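Local structure of phosphoserine aminotransferase SerC (Cytophaga hutchinsonii ATCC 33406, 3FFR) at the interface of chains A and B. The protein catalyses the pyridoxal-phosphate-dependent transamination that interconverts 3-phosphohydroxypyruvate and phosphoserine, with glutamate as amino donor. Sequence-based numbering; all coordinates share one arbitrary frame. Chains: chain A/B, Phosphoserine aminotransferase SerC.

Contacts 1 and 2 lie about 37 Å apart, measured between the centres of their C-alpha atoms, in one two-fold interface between chains A and B. They share no residue. Contact 1 brings a loop of chain B, residues 221-224, against helices 70-81 and 93-104 of chain A, while contact 2 brings the two copies of helix 19-28 together with the N-terminal end of chain A. Each has a twin with the chains exchanged, although the A:Ile24 and B:Ile24 pair of contact 2 is its own twin. Aminotransferases of this family act as dimers, so the deposited pair is probably the working enzyme, joined at well-separated places.

Contact 1: the interface of chains A and B. Residues chain A 75, 101, 104-105; chain B 221, 223-224.
B:Thr224 pushes into chain A between A:Glu75, A:Phe101, A:Glu104 and A:Leu105, and buries 83 Å² there. With chi1 at 63°, its hydroxyl OG1 sits between the backbone N and the carbonyl carbon and faces A:Glu75, while the methyl CG2 is swung toward A:Leu105. OG1 donates to the carboxylate oxygen OE2 of A:Glu75 at 2.7 Å, reaching it from above the carboxylate plane, 37° out of it. A water ties the same A:Glu75 OE2 to the backbone N of B:Thr224, so OE2 is held twice to one residue. A:Phe101 turns one ring face to the threonine, CB standing over its centre, 3.6 Å from the centroid, the two side chains crossing at about a right angle. On the other branch, CG2 packs against CG of A:Leu105 at 3.5 Å. With an alanine at A:Phe101, CB of B:Thr224 would lose the ring face it rests on, and its hydroxyl would probably be freer to turn from A:Glu75. A:Glu104 takes part at both ends: its backbone O accepts a hydrogen bond from the hydroxyl OG of B:Ser221 at 2.7 Å, with the donor tilted 18° from the carbonyl plane, and its carboxylate OE1 reaches the carbonyl O of B:Thr224 through a second water. B:Gly223 lays its carbonyl O beside CB of A:Glu104, 3.8 Å away. In the fold, this chain B loop runs between helices 206-217 and 228-235 and rests on helix 70-81 and the C-terminal part of helix 93-104 of chain A, whose first turn holds A:Phe94, a residue of the serine pocket at the cofactor-bearing A:Lys191.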
ATOM      1  N   GLU A  75       9.499  -7.656   5.786  1.00 26.85           N
ATOM      2  CA  GLU A  75       8.791  -8.165   6.972  1.00 24.67           C
ATOM      3  C   GLU A  75       8.122  -9.511   6.718  1.00 25.16           C
ATOM      4  O   GLU A  75       8.244 -10.453   7.528  1.00 25.52           O
ATOM      5  CB  GLU A  75       7.777  -7.138   7.484  1.00 27.43           C
ATOM      6  CG  GLU A  75       7.097  -7.568   8.784  1.00 25.68           C
ATOM      7  CD  GLU A  75       6.049  -6.576   9.238  1.00 29.77           C
ATOM      8  OE1 GLU A  75       4.932  -6.649   8.712  1.00 31.31           O
ATOM      9  OE2 GLU A  75       6.328  -5.846  10.190  1.00 29.12           O
ATOM     10  N   PHE A 101      15.442  -6.064  10.728  1.00 26.69           N
ATOM     11  CA  PHE A 101      14.052  -6.569  10.854  1.00 26.23           C
ATOM     12  C   PHE A 101      14.036  -7.956  11.479  1.00 26.42           C
ATOM     13  O   PHE A 101      13.116  -8.311  12.221  1.00 27.69           O
ATOM     14  CB  PHE A 101      13.356  -6.665   9.479  1.00 26.72           C
ATOM     15  CG  PHE A 101      12.745  -5.392   8.998  1.00 25.93           C
ATOM     16  CD1 PHE A 101      13.226  -4.143   9.390  1.00 28.28           C
ATOM     17  CD2 PHE A 101      11.677  -5.444   8.096  1.00 27.70           C
ATOM     18  CE1 PHE A 101      12.650  -2.966   8.923  1.00 26.94           C
ATOM     19  CE2 PHE A 101      11.115  -4.284   7.611  1.00 27.78           C
ATOM     20  CZ  PHE A 101      11.608  -3.050   8.008  1.00 26.55           C
ATOM     21  N   GLU A 104      14.216  -7.526  15.116  1.00 28.73           N
ATOM     22  CA  GLU A 104      13.009  -6.852  15.626  1.00 27.23           C
ATOM     23  C   GLU A 104      11.825  -7.815  15.722  1.00 30.34           C
ATOM     24  O   GLU A 104      10.896  -7.623  16.538  1.00 30.61           O
ATOM     25  CB  GLU A 104      12.654  -5.639  14.761  1.00 28.16           C
ATOM     26  CG  GLU A 104      13.635  -4.549  14.985  1.00 29.46           C
ATOM     27  CD  GLU A 104      13.574  -3.405  13.980  1.00 39.36           C
ATOM     28  OE1 GLU A 104      12.563  -3.248  13.298  1.00 37.63           O
ATOM     29  OE2 GLU A 104      14.593  -2.680  13.861  1.00 38.59           O
ATOM     30  N   LEU A 105      11.859  -8.854  14.886  1.00 26.67           N
ATOM     31  CA  LEU A 105      10.806  -9.879  14.845  1.00 27.20           C
ATOM     32  C   LEU A 105      11.128 -11.087  15.724  1.00 28.45           C
ATOM     33  O   LEU A 105      10.429 -12.096  15.725  1.00 31.21           O
ATOM     34  CB  LEU A 105      10.537 -10.336  13.413  1.00 27.71           C
ATOM     35  CG  LEU A 105       9.861  -9.290  12.512  1.00 26.92           C
ATOM     36  CD1 LEU A 105       9.864  -9.645  10.994  1.00 27.72           C
ATOM     37  CD2 LEU A 105       8.392  -9.038  12.981  1.00 27.87           C
TER
ATOM     38  N   SER B 221       7.922  -8.187  20.609  1.00 37.67           N
ATOM     39  CA  SER B 221       8.003  -7.587  19.269  1.00 34.68           C
ATOM     40  C   SER B 221       6.634  -7.046  18.936  1.00 32.64           C
ATOM     41  O   SER B 221       5.629  -7.758  19.094  1.00 31.56           O
ATOM     42  CB  SER B 221       8.384  -8.595  18.204  1.00 34.65           C
ATOM     43  OG  SER B 221       8.260  -7.980  16.935  1.00 34.90           O
ATOM     44  N   GLY B 223       6.429  -5.390  15.919  1.00 28.25           N
ATOM     45  CA  GLY B 223       6.588  -5.274  14.483  1.00 29.34           C
ATOM     46  C   GLY B 223       7.922  -4.728  14.027  1.00 25.35           C
ATOM     47  O   GLY B 223       8.921  -4.785  14.731  1.00 27.44           O
ATOM     48  N   THR B 224       7.874  -4.133  12.829  1.00 25.79           N
ATOM     49  CA  THR B 224       9.074  -3.587  12.190  1.00 25.31           C
ATOM     50  C   THR B 224       8.813  -2.165  11.706  1.00 25.86           C
ATOM     51  O   THR B 224       8.849  -1.233  12.517  1.00 27.84           O
ATOM     52  CB  THR B 224       9.646  -4.491  11.067  1.00 25.30           C
ATOM     53  OG1 THR B 224       8.705  -4.638   9.996  1.00 26.28           O
ATOM     54  CG2 THR B 224      10.100  -5.874  11.613  1.00 23.28           C
TER
HETATM   55  O   HOH W   1       5.490  -3.559  11.389  1.00 22.65           O
HETATM   56  O   HOH W   2      10.726  -1.268  14.482  1.00 35.26           O

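Contact 2: the interface of chains A and B. Residues chain A 2, 20, 24, 27; chain B 24, 27-28.
Helix 19-28 of this class V aminotransferase meets its own copy across the two-fold axis, A:Ile24 touching B:Ile24 and A:Arg20 reaching over to B:Asp28. The two isoleucines present their delta methyls: CD1 of A:Ile24 lies 3.4 Å from CD1 of B:Ile24, a tight pair, and the side chains cross at about a right angle. One turn earlier in the helix, A:Arg20 has CG anti to its backbone N (chi1 -177°) and stays extended as far as NE, a shape that carries the guanidinium out to the partner helix. Its NH1 and NH2 both grip one carboxylate oxygen of B:Asp28 in an end-on salt bridge. NH2 stands 3.0 Å from OD1 of B:Asp28, on the syn side and 30° out of the carboxylate plane. NH1, at 3.1 Å from OD1 of B:Asp28, comes nearly in line with the C-O bond, from the same face. The guanidinium and carboxylate planes lie 13° apart, close to parallel. Since B:Asp28 closes its helix, the arginine probably offsets negative charge gathered at that C-terminal end. B:Leu27 flanks the bridge, its CB 3.6 Å from NH1 of A:Arg20, and CG2 of B:Ile24 lies 4.0 Å from NH2 of A:Arg20. Selenomethionine A:Met2 bends its chain toward the carboxylate of B:Asp28, but it is poorly ordered and this contact is doubtful.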
HETATM    1  N   MSE A   2       3.574  23.511 -14.270  1.00 54.09           N
HETATM    2  CA  MSE A   2       4.129  22.380 -15.017  1.00 50.97           C
HETATM    3  C   MSE A   2       5.553  22.188 -14.551  1.00 46.94           C
HETATM    4  O   MSE A   2       6.382  23.063 -14.714  1.00 45.13           O
HETATM    5  CB  MSE A   2       4.084  22.677 -16.521  1.00 53.90           C
HETATM    6  CG  MSE A   2       4.447  21.535 -17.458  1.00 60.47           C
HETATM    7 SE   MSE A   2       3.115  20.120 -17.448  0.75 91.43          SE
HETATM    8  CE  MSE A   2       1.499  21.232 -17.468  1.00 82.16           C
ATOM      9  N   ARG A  20       1.898   8.878 -18.257  1.00 28.74           N
ATOM     10  CA  ARG A  20       0.854   9.932 -18.323  1.00 31.28           C
ATOM     11  C   ARG A  20      -0.343   9.483 -19.143  1.00 30.00           C
ATOM     12  O   ARG A  20      -1.499   9.593 -18.699  1.00 32.03           O
ATOM     13  CB  ARG A  20       1.416  11.250 -18.865  1.00 31.25           C
ATOM     14  CG  ARG A  20       0.398  12.361 -18.883  1.00 37.84           C
ATOM     15  CD  ARG A  20       0.952  13.671 -19.441  1.00 39.61           C
ATOM     16  NE  ARG A  20      -0.077  14.688 -19.220  1.00 49.97           N
ATOM     17  CZ  ARG A  20      -0.084  15.550 -18.205  1.00 49.82           C
ATOM     18  NH1 ARG A  20       0.949  15.604 -17.361  1.00 43.52           N
ATOM     19  NH2 ARG A  20      -1.105  16.395 -18.089  1.00 54.36           N
ATOM     20  N   ILE A  24      -4.276   8.502 -17.934  1.00 30.05           N
ATOM     21  CA  ILE A  24      -5.489   9.112 -18.514  1.00 30.91           C
ATOM     22  C   ILE A  24      -6.460   7.992 -18.878  1.00 31.40           C
ATOM     23  O   ILE A  24      -7.686   8.076 -18.660  1.00 32.92           O
ATOM     24  CB  ILE A  24      -5.209  10.010 -19.708  1.00 32.10           C
ATOM     25  CG1 ILE A  24      -4.345  11.180 -19.263  1.00 34.26           C
ATOM     26  CG2 ILE A  24      -6.513  10.515 -20.290  1.00 32.79           C
ATOM     27  CD1 ILE A  24      -4.915  11.948 -18.165  1.00 40.47           C
ATOM     28  N   LEU A  27      -8.187   6.742 -15.786  1.00 29.39           N
ATOM     29  CA  LEU A  27      -9.258   7.624 -15.330  1.00 29.78           C
ATOM     30  C   LEU A  27     -10.476   7.423 -16.219  1.00 29.69           C
ATOM     31  O   LEU A  27     -11.619   7.316 -15.743  1.00 30.06           O
ATOM     32  CB  LEU A  27      -8.820   9.082 -15.378  1.00 30.12           C
ATOM     33  CG  LEU A  27      -7.728   9.481 -14.387  1.00 32.38           C
ATOM     34  CD1 LEU A  27      -7.170  10.867 -14.730  1.00 37.42           C
ATOM     35  CD2 LEU A  27      -8.202   9.358 -12.907  1.00 32.62           C
TER
ATOM     36  N   ILE B  24      -4.726  15.211 -12.589  1.00 30.05           N
ATOM     37  CA  ILE B  24      -4.005  15.899 -13.679  1.00 30.91           C
ATOM     38  C   ILE B  24      -2.958  16.817 -13.055  1.00 31.40           C
ATOM     39  O   ILE B  24      -1.804  16.924 -13.520  1.00 32.92           O
ATOM     40  CB  ILE B  24      -4.916  16.663 -14.626  1.00 32.10           C
ATOM     41  CG1 ILE B  24      -5.854  15.685 -15.318  1.00 34.26           C
ATOM     42  CG2 ILE B  24      -4.086  17.407 -15.651  1.00 32.79           C
ATOM     43  CD1 ILE B  24      -5.168  14.611 -16.022  1.00 40.47           C
ATOM     44  N   LEU B  27       0.009  14.800 -11.944  1.00 29.39           N
ATOM     45  CA  LEU B  27       0.890  14.420 -13.044  1.00 29.78           C
ATOM     46  C   LEU B  27       1.727  15.624 -13.447  1.00 29.69           C
ATOM     47  O   LEU B  27       2.947  15.527 -13.660  1.00 30.06           O
ATOM     48  CB  LEU B  27       0.085  13.928 -14.240  1.00 30.12           C
ATOM     49  CG  LEU B  27      -0.657  12.607 -14.044  1.00 32.38           C
ATOM     50  CD1 LEU B  27      -1.652  12.374 -15.186  1.00 37.42           C
ATOM     51  CD2 LEU B  27       0.318  11.410 -13.826  1.00 32.62           C
ATOM     52  N   ASP B  28       1.067  16.760 -13.528  1.00 32.81           N
ATOM     53  CA  ASP B  28       1.728  18.004 -13.947  1.00 30.21           C
ATOM     54  C   ASP B  28       2.841  18.426 -13.022  1.00 32.40           C
ATOM     55  O   ASP B  28       3.907  18.916 -13.477  1.00 33.73           O
ATOM     56  CB  ASP B  28       0.732  19.169 -14.051  1.00 31.82           C
ATOM     57  CG  ASP B  28      -0.107  19.115 -15.307  1.00 39.36           C
ATOM     58  OD1 ASP B  28       0.241  18.359 -16.216  1.00 43.63           O
ATOM     59  OD2 ASP B  28      -1.092  19.872 -15.402  1.00 43.69           O
TER